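Local coordinates for ribose-phosphate pyrophosphokinase (PDB 4TWB), which catalyses the transfer of the pyrophosphoryl group of ATP to the 1-hydroxyl of ribose 5-phosphate, forming phosphoribosyl pyrophosphate in a magnesium-dependent reaction, at residues I2-S7 with E48-V53; S43-E48 with R75-K80; A79-A84 with V118-V123; I112-G117 with Y134-L139. One frame throughout, in Å; residues are numbered along the deposited sequence.

Interaction 1 of 4, residues I2-S7 with E48-V53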
loop_
_atom_site.group_PDB
_atom_site.type_symbol
_atom_site.label_atom_id
_atom_site.label_comp_id
_atom_site.label_asym_id
_atom_site.label_seq_id
_atom_site.Cartn_x
_atom_site.Cartn_y
_atom_site.Cartn_z
ATOM N N ILE A 2 8.955 22.056 -13.141
ATOM C CA ILE A 2 9.988 21.083 -12.785
ATOM C C ILE A 2 9.439 19.663 -12.712
ATOM O O ILE A 2 8.233 19.446 -12.567
ATOM C CB ILE A 2 10.698 21.416 -11.459
ATOM C CG1 ILE A 2 9.746 21.246 -10.283
ATOM C CG2 ILE A 2 11.255 22.825 -11.481
ATOM C CD1 ILE A 2 10.431 21.444 -8.966
ATOM N N ILE A 3 10.346 18.704 -12.821
ATOM C CA ILE A 3 9.991 17.302 -12.788
ATOM C C ILE A 3 10.441 16.740 -11.460
ATOM O O ILE A 3 11.610 16.874 -11.087
ATOM C CB ILE A 3 10.720 16.510 -13.896
ATOM C CG1 ILE A 3 10.215 16.926 -15.274
ATOM C CG2 ILE A 3 10.540 15.022 -13.688
ATOM C CD1 ILE A 3 11.085 16.420 -16.391
ATOM N N ILE A 4 9.519 16.114 -10.739
ATOM C CA ILE A 4 9.889 15.414 -9.524
ATOM C C ILE A 4 9.781 13.935 -9.763
ATOM O O ILE A 4 8.710 13.444 -10.086
ATOM C CB ILE A 4 8.996 15.792 -8.327
ATOM C CG1 ILE A 4 9.130 17.285 -8.012
ATOM C CG2 ILE A 4 9.396 14.975 -7.114
ATOM C CD1 ILE A 4 8.141 17.781 -7.006
ATOM N N GLY A 5 10.895 13.232 -9.598
ATOM C CA GLY A 5 10.911 11.788 -9.717
ATOM C C GLY A 5 10.588 11.080 -8.417
ATOM O O GLY A 5 11.305 11.217 -7.422
ATOM N N GLY A 6 9.508 10.309 -8.420
ATOM C CA GLY A 6 9.118 9.561 -7.240
ATOM C C GLY A 6 10.050 8.410 -6.927
ATOM O O GLY A 6 11.176 8.346 -7.422
ATOM N N SER A 7 9.566 7.498 -6.094
ATOM C CA SER A 7 10.322 6.319 -5.696
ATOM C C SER A 7 10.344 5.243 -6.769
ATOM O O SER A 7 11.114 4.279 -6.676
ATOM C CB SER A 7 9.703 5.722 -4.436
ATOM O OG SER A 7 8.336 5.413 -4.643
ATOM N N GLU A 48 6.127 26.632 -8.256
ATOM C CA GLU A 48 6.418 25.847 -9.445
ATOM C C GLU A 48 5.222 25.010 -9.938
ATOM O O GLU A 48 4.324 24.657 -9.164
ATOM C CB GLU A 48 7.606 24.932 -9.163
ATOM C CG GLU A 48 8.569 24.806 -10.316
ATOM C CD GLU A 48 9.331 26.087 -10.550
ATOM O OE1 GLU A 48 9.993 26.553 -9.589
ATOM O OE2 GLU A 48 9.254 26.621 -11.687
ATOM N N GLU A 49 5.209 24.715 -11.238
ATOM C CA GLU A 49 4.313 23.705 -11.791
ATOM C C GLU A 49 5.071 22.388 -11.795
ATOM O O GLU A 49 6.192 22.300 -12.302
ATOM C CB GLU A 49 3.896 24.067 -13.210
ATOM C CG GLU A 49 2.687 24.984 -13.291
ATOM C CD GLU A 49 2.338 25.364 -14.726
ATOM O OE1 GLU A 49 1.130 25.367 -15.066
ATOM O OE2 GLU A 49 3.275 25.657 -15.508
ATOM N N VAL A 50 4.475 21.356 -11.220
ATOM C CA VAL A 50 5.208 20.113 -11.039
ATOM C C VAL A 50 4.759 18.987 -11.972
ATOM O O VAL A 50 3.577 18.836 -12.296
ATOM C CB VAL A 50 5.142 19.640 -9.584
ATOM C CG1 VAL A 50 5.981 18.385 -9.395
ATOM C CG2 VAL A 50 5.627 20.736 -8.672
ATOM N N LEU A 51 5.735 18.214 -12.420
ATOM C CA LEU A 51 5.464 16.992 -13.153
ATOM C C LEU A 51 5.999 15.859 -12.308
ATOM O O LEU A 51 7.210 15.625 -12.277
ATOM C CB LEU A 51 6.163 16.997 -14.513
ATOM C CG LEU A 51 5.707 18.029 -15.544
ATOM C CD1 LEU A 51 6.387 17.775 -16.883
ATOM C CD2 LEU A 51 4.191 18.018 -15.693
ATOM N N LEU A 52 5.094 15.173 -11.614
ATOM C CA LEU A 52 5.466 14.054 -10.766
ATOM C C LEU A 52 5.490 12.781 -11.608
ATOM O O LEU A 52 4.509 12.453 -12.273
ATOM C CB LEU A 52 4.441 13.906 -9.645
ATOM C CG LEU A 52 4.830 13.218 -8.329
ATOM C CD1 LEU A 52 3.644 12.380 -7.862
ATOM C CD2 LEU A 52 6.083 12.371 -8.444
ATOM N N VAL A 53 6.609 12.071 -11.590
ATOM C CA VAL A 53 6.679 10.753 -12.190
ATOM C C VAL A 53 6.695 9.659 -11.120
ATOM O O VAL A 53 7.673 9.518 -10.390
ATOM C CB VAL A 53 7.924 10.613 -13.057
ATOM C CG1 VAL A 53 8.027 9.183 -13.595
ATOM C CG2 VAL A 53 7.881 11.621 -14.197
#

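Interaction 2 of 4, residues S43-E48 with R75-K80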
loop_
_atom_site.group_PDB
_atom_site.type_symbol
_atom_site.label_atom_id
_atom_site.label_comp_id
_atom_site.label_asym_id
_atom_site.label_seq_id
_atom_site.Cartn_x
_atom_site.Cartn_y
_atom_site.Cartn_z
ATOM N N SER A 43 13.567 19.937 -2.475
ATOM C CA SER A 43 13.808 21.295 -2.963
ATOM C C SER A 43 12.761 22.288 -2.495
ATOM O O SER A 43 11.861 21.954 -1.715
ATOM C CB SER A 43 13.892 21.336 -4.500
ATOM O OG SER A 43 15.237 21.374 -4.970
ATOM N N SER A 44 12.916 23.520 -2.969
ATOM C CA SER A 44 11.851 24.497 -2.910
ATOM C C SER A 44 11.010 24.296 -4.165
ATOM O O SER A 44 11.492 23.793 -5.185
ATOM C CB SER A 44 12.406 25.921 -2.850
ATOM O OG SER A 44 11.359 26.879 -2.820
ATOM N N ILE A 45 9.748 24.693 -4.077
ATOM C CA ILE A 45 8.781 24.447 -5.126
ATOM C C ILE A 45 7.783 25.579 -5.074
ATOM O O ILE A 45 6.981 25.753 -5.983
ATOM C CB ILE A 45 8.021 23.146 -4.838
ATOM C CG1 ILE A 45 8.901 21.927 -5.119
ATOM C CG2 ILE A 45 6.743 23.070 -5.641
ATOM C CD1 ILE A 45 8.239 20.647 -4.692
ATOM N N ARG A 46 7.858 26.349 -3.992
ATOM C CA ARG A 46 6.875 27.384 -3.661
ATOM C C ARG A 46 5.796 27.648 -4.728
ATOM O O ARG A 46 4.614 27.429 -4.469
ATOM C CB ARG A 46 7.567 28.681 -3.204
ATOM C CG ARG A 46 6.626 29.779 -2.675
ATOM C CD ARG A 46 5.498 29.246 -1.777
ATOM N NE ARG A 46 5.985 28.436 -0.660
ATOM C CZ ARG A 46 5.197 27.876 0.255
ATOM N NH1 ARG A 46 3.878 28.042 0.192
ATOM N NH2 ARG A 46 5.725 27.150 1.234
ATOM N N ASP A 47 6.172 28.110 -5.918
ATOM C CA ASP A 47 5.139 28.394 -6.921
ATOM C C ASP A 47 5.317 27.684 -8.266
ATOM O O ASP A 47 4.709 28.066 -9.273
ATOM C CB ASP A 47 4.963 29.901 -7.107
ATOM C CG ASP A 47 3.963 30.488 -6.126
ATOM O OD1 ASP A 47 2.768 30.119 -6.205
ATOM O OD2 ASP A 47 4.373 31.314 -5.279
ATOM N N GLU A 48 6.127 26.632 -8.256
ATOM C CA GLU A 48 6.418 25.847 -9.445
ATOM C C GLU A 48 5.222 25.010 -9.938
ATOM O O GLU A 48 4.324 24.657 -9.164
ATOM C CB GLU A 48 7.606 24.932 -9.163
ATOM C CG GLU A 48 8.569 24.806 -10.316
ATOM C CD GLU A 48 9.331 26.087 -10.550
ATOM O OE1 GLU A 48 9.993 26.553 -9.589
ATOM O OE2 GLU A 48 9.254 26.621 -11.687
ATOM N N ARG A 75 1.720 19.400 -2.806
ATOM C CA ARG A 75 0.693 20.430 -2.709
ATOM C C ARG A 75 0.929 21.282 -1.461
ATOM O O ARG A 75 0.728 22.499 -1.479
ATOM C CB ARG A 75 -0.710 19.813 -2.690
ATOM C CG ARG A 75 -1.818 20.843 -2.518
ATOM C CD ARG A 75 -3.150 20.183 -2.201
ATOM N NE ARG A 75 -3.125 19.494 -0.913
ATOM C CZ ARG A 75 -4.055 18.633 -0.503
ATOM N NH1 ARG A 75 -5.095 18.350 -1.288
ATOM N NH2 ARG A 75 -3.943 18.054 0.690
ATOM N N ASP A 76 1.372 20.630 -0.387
ATOM C CA ASP A 76 1.626 21.302 0.886
ATOM C C ASP A 76 2.811 22.249 0.776
ATOM O O ASP A 76 2.877 23.253 1.480
ATOM C CB ASP A 76 1.915 20.284 2.002
ATOM C CG ASP A 76 0.653 19.624 2.555
ATOM O OD1 ASP A 76 -0.475 19.992 2.136
ATOM O OD2 ASP A 76 0.811 18.722 3.414
ATOM N N LEU A 77 3.755 21.920 -0.097
ATOM C CA LEU A 77 4.958 22.727 -0.242
ATOM C C LEU A 77 4.767 23.940 -1.157
ATOM O O LEU A 77 5.736 24.623 -1.496
ATOM C CB LEU A 77 6.110 21.868 -0.748
ATOM C CG LEU A 77 6.778 20.966 0.291
ATOM C CD1 LEU A 77 7.563 19.855 -0.396
ATOM C CD2 LEU A 77 7.689 21.790 1.174
ATOM N N GLY A 78 3.525 24.193 -1.565
ATOM C CA GLY A 78 3.204 25.390 -2.322
ATOM C C GLY A 78 2.959 25.258 -3.817
ATOM O O GLY A 78 2.342 26.149 -4.408
ATOM N N ALA A 79 3.443 24.176 -4.428
ATOM C CA ALA A 79 3.326 23.962 -5.874
ATOM C C ALA A 79 2.062 24.568 -6.491
ATOM O O ALA A 79 0.992 24.558 -5.866
ATOM C CB ALA A 79 3.388 22.481 -6.184
ATOM N N LYS A 80 2.186 25.071 -7.724
ATOM C CA LYS A 80 1.084 25.772 -8.391
ATOM C C LYS A 80 0.134 24.799 -9.080
ATOM O O LYS A 80 -1.080 25.031 -9.180
ATOM C CB LYS A 80 1.618 26.793 -9.407
ATOM C CG LYS A 80 0.652 27.946 -9.733
ATOM C CD LYS A 80 0.515 28.938 -8.555
ATOM C CE LYS A 80 -0.438 28.436 -7.454
ATOM N NZ LYS A 80 -0.186 29.036 -6.098
#

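Interaction 3 of 4, residues A79-A84 with V118-V123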
loop_
_atom_site.group_PDB
_atom_site.type_symbol
_atom_site.label_atom_id
_atom_site.label_comp_id
_atom_site.label_asym_id
_atom_site.label_seq_id
_atom_site.Cartn_x
_atom_site.Cartn_y
_atom_site.Cartn_z
ATOM N N ALA A 79 3.443 24.176 -4.428
ATOM C CA ALA A 79 3.326 23.962 -5.874
ATOM C C ALA A 79 2.062 24.568 -6.491
ATOM O O ALA A 79 0.992 24.558 -5.866
ATOM C CB ALA A 79 3.388 22.481 -6.184
ATOM N N LYS A 80 2.186 25.071 -7.724
ATOM C CA LYS A 80 1.084 25.772 -8.391
ATOM C C LYS A 80 0.134 24.799 -9.080
ATOM O O LYS A 80 -1.080 25.031 -9.180
ATOM C CB LYS A 80 1.618 26.793 -9.407
ATOM C CG LYS A 80 0.652 27.946 -9.733
ATOM C CD LYS A 80 0.515 28.938 -8.555
ATOM C CE LYS A 80 -0.438 28.436 -7.454
ATOM N NZ LYS A 80 -0.186 29.036 -6.098
ATOM N N LYS A 81 0.701 23.699 -9.553
ATOM C CA LYS A 81 -0.075 22.682 -10.253
ATOM C C LYS A 81 0.645 21.348 -10.113
ATOM O O LYS A 81 1.880 21.278 -10.198
ATOM C CB LYS A 81 -0.204 23.049 -11.729
ATOM C CG LYS A 81 -1.324 22.343 -12.481
ATOM C CD LYS A 81 -1.040 22.341 -13.978
ATOM C CE LYS A 81 -2.307 22.130 -14.790
ATOM N NZ LYS A 81 -2.036 22.280 -16.250
ATOM N N LEU A 82 -0.125 20.293 -9.874
ATOM C CA LEU A 82 0.454 18.966 -9.779
ATOM C C LEU A 82 -0.036 18.148 -10.962
ATOM O O LEU A 82 -1.245 17.963 -11.146
ATOM C CB LEU A 82 0.051 18.273 -8.474
ATOM C CG LEU A 82 1.066 17.297 -7.875
ATOM C CD1 LEU A 82 0.328 16.102 -7.292
ATOM C CD2 LEU A 82 2.126 16.843 -8.878
ATOM N N THR A 83 0.915 17.673 -11.762
ATOM C CA THR A 83 0.623 16.722 -12.820
ATOM C C THR A 83 1.273 15.405 -12.452
ATOM O O THR A 83 2.499 15.307 -12.329
ATOM C CB THR A 83 1.158 17.191 -14.174
ATOM O OG1 THR A 83 0.407 18.330 -14.616
ATOM C CG2 THR A 83 1.036 16.076 -15.194
ATOM N N ALA A 84 0.443 14.388 -12.260
ATOM C CA ALA A 84 0.949 13.076 -11.895
ATOM C C ALA A 84 1.064 12.206 -13.120
ATOM O O ALA A 84 0.061 11.859 -13.741
ATOM C CB ALA A 84 0.037 12.427 -10.871
ATOM N N VAL A 118 -3.742 16.013 -6.835
ATOM C CA VAL A 118 -3.365 15.848 -8.240
ATOM C C VAL A 118 -4.351 16.590 -9.149
ATOM O O VAL A 118 -5.567 16.362 -9.108
ATOM C CB VAL A 118 -3.288 14.362 -8.648
ATOM C CG1 VAL A 118 -2.950 14.248 -10.105
ATOM C CG2 VAL A 118 -2.252 13.632 -7.821
ATOM N N ASN A 119 -3.818 17.487 -9.969
ATOM C CA ASN A 119 -4.646 18.292 -10.857
ATOM C C ASN A 119 -4.846 17.596 -12.192
ATOM O O ASN A 119 -5.961 17.498 -12.714
ATOM C CB ASN A 119 -3.994 19.654 -11.101
ATOM C CG ASN A 119 -3.916 20.497 -9.848
ATOM O OD1 ASN A 119 -2.830 20.878 -9.397
ATOM N ND2 ASN A 119 -5.071 20.787 -9.271
ATOM N N THR A 120 -3.741 17.106 -12.739
ATOM C CA THR A 120 -3.750 16.457 -14.033
ATOM C C THR A 120 -3.122 15.093 -13.898
ATOM O O THR A 120 -2.026 14.961 -13.348
ATOM C CB THR A 120 -2.977 17.292 -15.078
ATOM O OG1 THR A 120 -3.831 18.322 -15.594
ATOM C CG2 THR A 120 -2.520 16.422 -16.227
ATOM N N LEU A 121 -3.826 14.084 -14.409
ATOM C CA LEU A 121 -3.354 12.695 -14.397
ATOM C C LEU A 121 -2.968 12.196 -15.794
ATOM O O LEU A 121 -3.768 12.273 -16.734
ATOM C CB LEU A 121 -4.433 11.804 -13.786
ATOM C CG LEU A 121 -4.287 10.290 -13.864
ATOM C CD1 LEU A 121 -3.001 9.847 -13.224
ATOM C CD2 LEU A 121 -5.468 9.628 -13.173
ATOM N N VAL A 122 -1.740 11.695 -15.926
ATOM C CA VAL A 122 -1.235 11.174 -17.196
ATOM C C VAL A 122 -0.967 9.680 -17.088
ATOM O O VAL A 122 -0.154 9.254 -16.268
ATOM C CB VAL A 122 0.082 11.852 -17.601
ATOM C CG1 VAL A 122 0.545 11.301 -18.916
ATOM C CG2 VAL A 122 -0.098 13.342 -17.690
ATOM N N VAL A 123 -1.635 8.882 -17.918
ATOM C CA VAL A 123 -1.507 7.424 -17.845
ATOM C C VAL A 123 -1.199 6.817 -19.210
ATOM O O VAL A 123 -1.709 7.275 -20.234
ATOM C CB VAL A 123 -2.800 6.777 -17.331
ATOM C CG1 VAL A 123 -2.600 5.306 -17.128
ATOM C CG2 VAL A 123 -3.225 7.424 -16.024
#

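Interaction 4 of 4, residues I112-G117 with Y134-L139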
loop_
_atom_site.group_PDB
_atom_site.type_symbol
_atom_site.label_atom_id
_atom_site.label_comp_id
_atom_site.label_asym_id
_atom_site.label_seq_id
_atom_site.Cartn_x
_atom_site.Cartn_y
_atom_site.Cartn_z
ATOM N N ILE A 112 -9.055 9.096 -4.582
ATOM C CA ILE A 112 -7.982 9.426 -3.656
ATOM C C ILE A 112 -6.972 10.385 -4.253
ATOM O O ILE A 112 -6.406 11.196 -3.531
ATOM C CB ILE A 112 -7.225 8.165 -3.179
ATOM C CG1 ILE A 112 -8.085 7.364 -2.195
ATOM C CG2 ILE A 112 -5.886 8.534 -2.539
ATOM C CD1 ILE A 112 -7.365 6.194 -1.560
ATOM N N LEU A 113 -6.720 10.276 -5.558
ATOM C CA LEU A 113 -5.749 11.148 -6.222
ATOM C C LEU A 113 -6.237 12.587 -6.386
ATOM O O LEU A 113 -5.426 13.504 -6.439
ATOM C CB LEU A 113 -5.357 10.591 -7.589
ATOM C CG LEU A 113 -4.438 9.374 -7.624
ATOM C CD1 LEU A 113 -4.403 8.788 -9.029
ATOM C CD2 LEU A 113 -3.040 9.749 -7.188
ATOM N N SER A 114 -7.552 12.783 -6.497
ATOM C CA SER A 114 -8.128 14.131 -6.594
ATOM C C SER A 114 -7.970 14.852 -5.258
ATOM O O SER A 114 -7.335 15.908 -5.185
ATOM C CB SER A 114 -9.609 14.087 -6.993
ATOM O OG SER A 114 -9.811 13.451 -8.243
ATOM N N GLU A 115 -8.578 14.282 -4.214
ATOM C CA GLU A 115 -8.177 14.554 -2.837
ATOM C C GLU A 115 -6.693 14.247 -2.886
ATOM O O GLU A 115 -6.279 13.467 -3.731
ATOM C CB GLU A 115 -8.909 13.587 -1.907
ATOM C CG GLU A 115 -8.318 13.439 -0.509
ATOM C CD GLU A 115 -8.765 14.541 0.440
ATOM O OE1 GLU A 115 -9.780 15.213 0.135
ATOM O OE2 GLU A 115 -8.101 14.729 1.491
ATOM N N VAL A 116 -5.875 14.852 -2.042
ATOM C CA VAL A 116 -4.426 14.594 -2.113
ATOM C C VAL A 116 -3.713 15.548 -3.063
ATOM O O VAL A 116 -2.505 15.760 -2.941
ATOM C CB VAL A 116 -4.086 13.115 -2.473
ATOM C CG1 VAL A 116 -2.899 13.035 -3.403
ATOM C CG2 VAL A 116 -3.825 12.287 -1.231
ATOM N N GLY A 117 -4.460 16.118 -4.008
ATOM C CA GLY A 117 -4.003 17.289 -4.754
ATOM C C GLY A 117 -3.519 17.161 -6.196
ATOM O O GLY A 117 -2.933 18.108 -6.731
ATOM N N TYR A 134 -13.688 8.599 -13.474
ATOM C CA TYR A 134 -13.827 8.758 -12.033
ATOM C C TYR A 134 -12.934 9.875 -11.511
ATOM O O TYR A 134 -13.272 10.537 -10.525
ATOM C CB TYR A 134 -13.498 7.452 -11.308
ATOM C CG TYR A 134 -14.511 6.339 -11.504
ATOM C CD1 TYR A 134 -15.827 6.486 -11.083
ATOM C CD2 TYR A 134 -14.143 5.132 -12.091
ATOM C CE1 TYR A 134 -16.751 5.461 -11.250
ATOM C CE2 TYR A 134 -15.053 4.109 -12.268
ATOM C CZ TYR A 134 -16.355 4.274 -11.845
ATOM O OH TYR A 134 -17.258 3.247 -12.022
ATOM N N PHE A 135 -11.792 10.079 -12.170
ATOM C CA PHE A 135 -10.857 11.129 -11.769
ATOM C C PHE A 135 -11.434 12.488 -12.140
ATOM O O PHE A 135 -11.873 12.697 -13.274
ATOM C CB PHE A 135 -9.500 10.933 -12.427
ATOM C CG PHE A 135 -8.497 11.999 -12.086
ATOM C CD1 PHE A 135 -7.933 12.065 -10.822
ATOM C CD2 PHE A 135 -8.098 12.922 -13.035
ATOM C CE1 PHE A 135 -6.993 13.032 -10.506
ATOM C CE2 PHE A 135 -7.161 13.891 -12.736
ATOM C CZ PHE A 135 -6.608 13.947 -11.464
ATOM N N LYS A 136 -11.430 13.407 -11.175
ATOM C CA LYS A 136 -12.129 14.678 -11.329
ATOM C C LYS A 136 -11.341 15.741 -12.102
ATOM O O LYS A 136 -11.929 16.556 -12.816
ATOM C CB LYS A 136 -12.612 15.197 -9.971
ATOM C CG LYS A 136 -13.781 14.388 -9.413
ATOM C CD LYS A 136 -14.864 14.189 -10.487
ATOM C CE LYS A 136 -15.862 13.088 -10.116
ATOM N NZ LYS A 136 -16.731 12.687 -11.272
ATOM N N GLY A 137 -10.018 15.724 -11.978
ATOM C CA GLY A 137 -9.177 16.642 -12.726
ATOM C C GLY A 137 -9.102 16.393 -14.226
ATOM O O GLY A 137 -9.994 15.778 -14.822
ATOM N N GLU A 138 -8.020 16.885 -14.830
ATOM C CA GLU A 138 -7.782 16.752 -16.265
ATOM C C GLU A 138 -7.062 15.442 -16.590
ATOM O O GLU A 138 -6.095 15.064 -15.916
ATOM C CB GLU A 138 -6.968 17.945 -16.797
ATOM C CG GLU A 138 -7.585 19.332 -16.519
ATOM C CD GLU A 138 -7.101 19.970 -15.203
ATOM O OE1 GLU A 138 -5.894 20.314 -15.100
ATOM O OE2 GLU A 138 -7.936 20.145 -14.279
ATOM N N LEU A 139 -7.540 14.761 -17.630
ATOM C CA LEU A 139 -6.965 13.502 -18.093
ATOM C C LEU A 139 -6.119 13.638 -19.350
ATOM O O LEU A 139 -6.527 14.270 -20.320
ATOM C CB LEU A 139 -8.076 12.521 -18.415
ATOM C CG LEU A 139 -8.528 11.597 -17.302
ATOM C CD1 LEU A 139 -9.670 10.751 -17.832
ATOM C CD2 LEU A 139 -7.363 10.732 -16.865
#

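Interaction 1 of 4, residues I2-S7 with E48-V53
Ile-2, Ile-4 and Gly-6 bind Glu-49, Leu-51 and Val-53 through five backbone hydrogen bonds. At the start of strand 2-5 Ile-2 N donates to Glu-49 O at 2.9 Å, and the N-H points at the acceptor with an angle of 162°. Ile-2 O then takes Leu-51 N at 2.8 Å. The Leu-51 carbonyl is approached differently: Ile-4 N lies 38° above its plane. Val-53 N to Ile-4 O follows, and Gly-6 N closes the series on Val-53 O at 2.8 Å, just beyond the end of strand 2-5. This alternation, with Ile-3 beside Leu-51 and Ile-4 beside Leu-52, defines parallel strands, here two central members of the mixed sheet of the PRTase-like N-terminal domain. Ile-2, Ile-4, Val-50 and Leu-52 share one face, where Ile-4 and Leu-52 meet Ile-74 of helix 60-76. There Ile-4 CD1 touches Val-50 CG1 at 3.3 Å, and Leu-52 CD2 lies against Ile-4 O. Ile-2 crosses Glu-48 at about a right angle, its CG2 3.5 Å from Glu-48 CG; Ile-2 CG1, between the backbone N and the carbonyl carbon (chi1 68°), lies near the same atom. An alanine here would remove CG1, CG2 and CD1 and would probably open a gap against Glu-48 CG. On the reverse face Ile-3 CG1 packs on Leu-51 CB at 4.1 Å, and Ile-3 CG2 approaches Val-53 CG2.

Interaction 2 of 4, residues S43-E48 with R75-K80
Ile-45 and Ala-79 form the close-packed side of this contact between the loop ahead of strand 49-53 and the turn that leaves helix 60-76. Ile-45 CG2, anti to the backbone N, lies 3.4 Å from Ala-79 CB, while the CD1 end of the other branch reaches Leu-77 CD1 at 4.4 Å. Both Ile-45 and Ala-79 also touch Val-50 of strand 49-53. Next to this apolar patch Lys-80 N donates to Glu-48 O, with an N-H to acceptor angle of 171°. Gly-78 makes the turn at a positive phi of 104°, where a side chain would press on the preceding carbonyl.

The solvent side is built from the exposed side chains of Arg-46, Asp-47 and Lys-80. Asp-47 and Lys-80 run side by side in the same direction, and Lys-80 NZ meets Asp-47 OD1 nearly along its C-O bond at 3.1 Å, a salt bridge that is probably mobile, since Lys-80 is poorly ordered. Arg-46, bent at chi2 and chi3, carries its guanidinium back over the turn, with Leu-77 O 3.6 Å above the plane near the rim. Asp-76 pairs with Arg-97 and Lys-107 of the second subunit. Since Leu-77 O lies over the guanidinium and not at an N-H, its attraction to Arg-46 is likely to be electrostatic, leaving directional bonding to the Asp-47 and Glu-48 oxygens.

Interaction 3 of 4, residues A79-A84 with V118-V123
Asn-119 turns its side chain onto Leu-82 of strand 81-86 and takes the place of a backbone acceptor. Its CG stands beside the backbone N, anti to the carbonyl carbon (chi1 -65°), and OD1 then receives Leu-82 N at 2.8 Å. The bond is straight, 171° at the hydrogen, and it uses an in-plane lone pair of the amide oxygen. Leu-82 answers through its own carbonyl, since Leu-82 O accepts from both Asn-119 N and Thr-120 N. A leucine in place of Asn-119 would probably leave Leu-82 N without this acceptor and the residue itself less fixed beside strand 81-86. Ala-84 N to Thr-120 O and Val-122 N to Ala-84 O, each 2.8 Å, continue the parallel pairing.

The two strands are the ends of a beta-alpha-beta crossover, with helix 105-114 between them in the chain, and they lie side by side in the N-terminal sheet. Thr-83 and Thr-120 are neighbours on one face and share a conformation: in each, CG2 is anti to the backbone N and OG1 sits beside it. Paired in register with the same rotamer, their side chains run side by side, with Thr-83 CG2 3.7 Å from Thr-120 CG2, and Thr-83 OG1 rests against Thr-120 CB at 3.6 Å. Val-122 CG2 adds to this row from beyond Thr-83 CG2. On the other face the contacts are apolar: Val-118, just before strand 120-124, meets Ala-84 CB through CG1 at 3.6 Å and Leu-82 CD1 through CG2 at the same distance. Leu-82 also packs on Ala-71 and Ile-74 of helix 60-76.

Interaction 4 of 4, residues I112-G117 with Y134-L139
Leu-113 and Ser-114, in the last turn of helix 105-114, meet Phe-135 and Lys-136 of the loop that leads into strand 138-142, the outermost strand at this side of the N-terminal sheet within the chain. The polar link is slight: Lys-136 N donates to Ser-114 OG over 3.3 Å, a weak hydrogen bond although its N-H is well aimed at 164°. Ser-114 OG is placed for this by its first torsion, which sets it anti to the carbonyl carbon (chi1 -59°). The same oxygen also lies 3.5 Å from Phe-135 CD1 and close to Lys-136 CB.

The helix ends here in a Schellman motif. Val-118 N reaches back to Leu-113 O, and Gly-117 N bonds to Ser-114 O at 3.1 Å, with Gly-117, at a positive phi, as the C-prime residue. Ser-114 to Gly-117 form a type II beta turn, which carries the chain away from the helix toward strand 120-124.

Phe-135 carries the apolar part. With CG anti to the backbone N (chi1 178°) the ring extends to the helix, its CE1 4.1 Å from Leu-113 CB. Gly-137 N sits 3.4 Å above one ring face, offset toward the rim. Phe-135 also packs on Leu-110 of the helix and on Val-118, while Ile-112 meets Ile-112 of the second subunit.

Interactions 1, 3 and 4 follow one another across the N-terminal sheet. Strand 49-53 of interaction 1 neighbours strand 81-86 of interaction 3, with Leu-52 N 2.7 Å from Thr-83 O, and strand 120-124 neighbours strand 138-142 of interaction 4, where Leu-121 N is 2.9 Å from Glu-138 O. Interactions 1 and 4 do not touch; their centres are about 16 Å apart. Interaction 2 shares Glu-48 with interaction 1 and packs on it, Ile-45 CD1 3.7 Å from Ile-4 CD1, and shares Ala-79 and Lys-80 with interaction 3. Interactions 2 and 4 both reach the second subunit. All four lie away from the nucleotide pocket and the ribose 5-phosphate site.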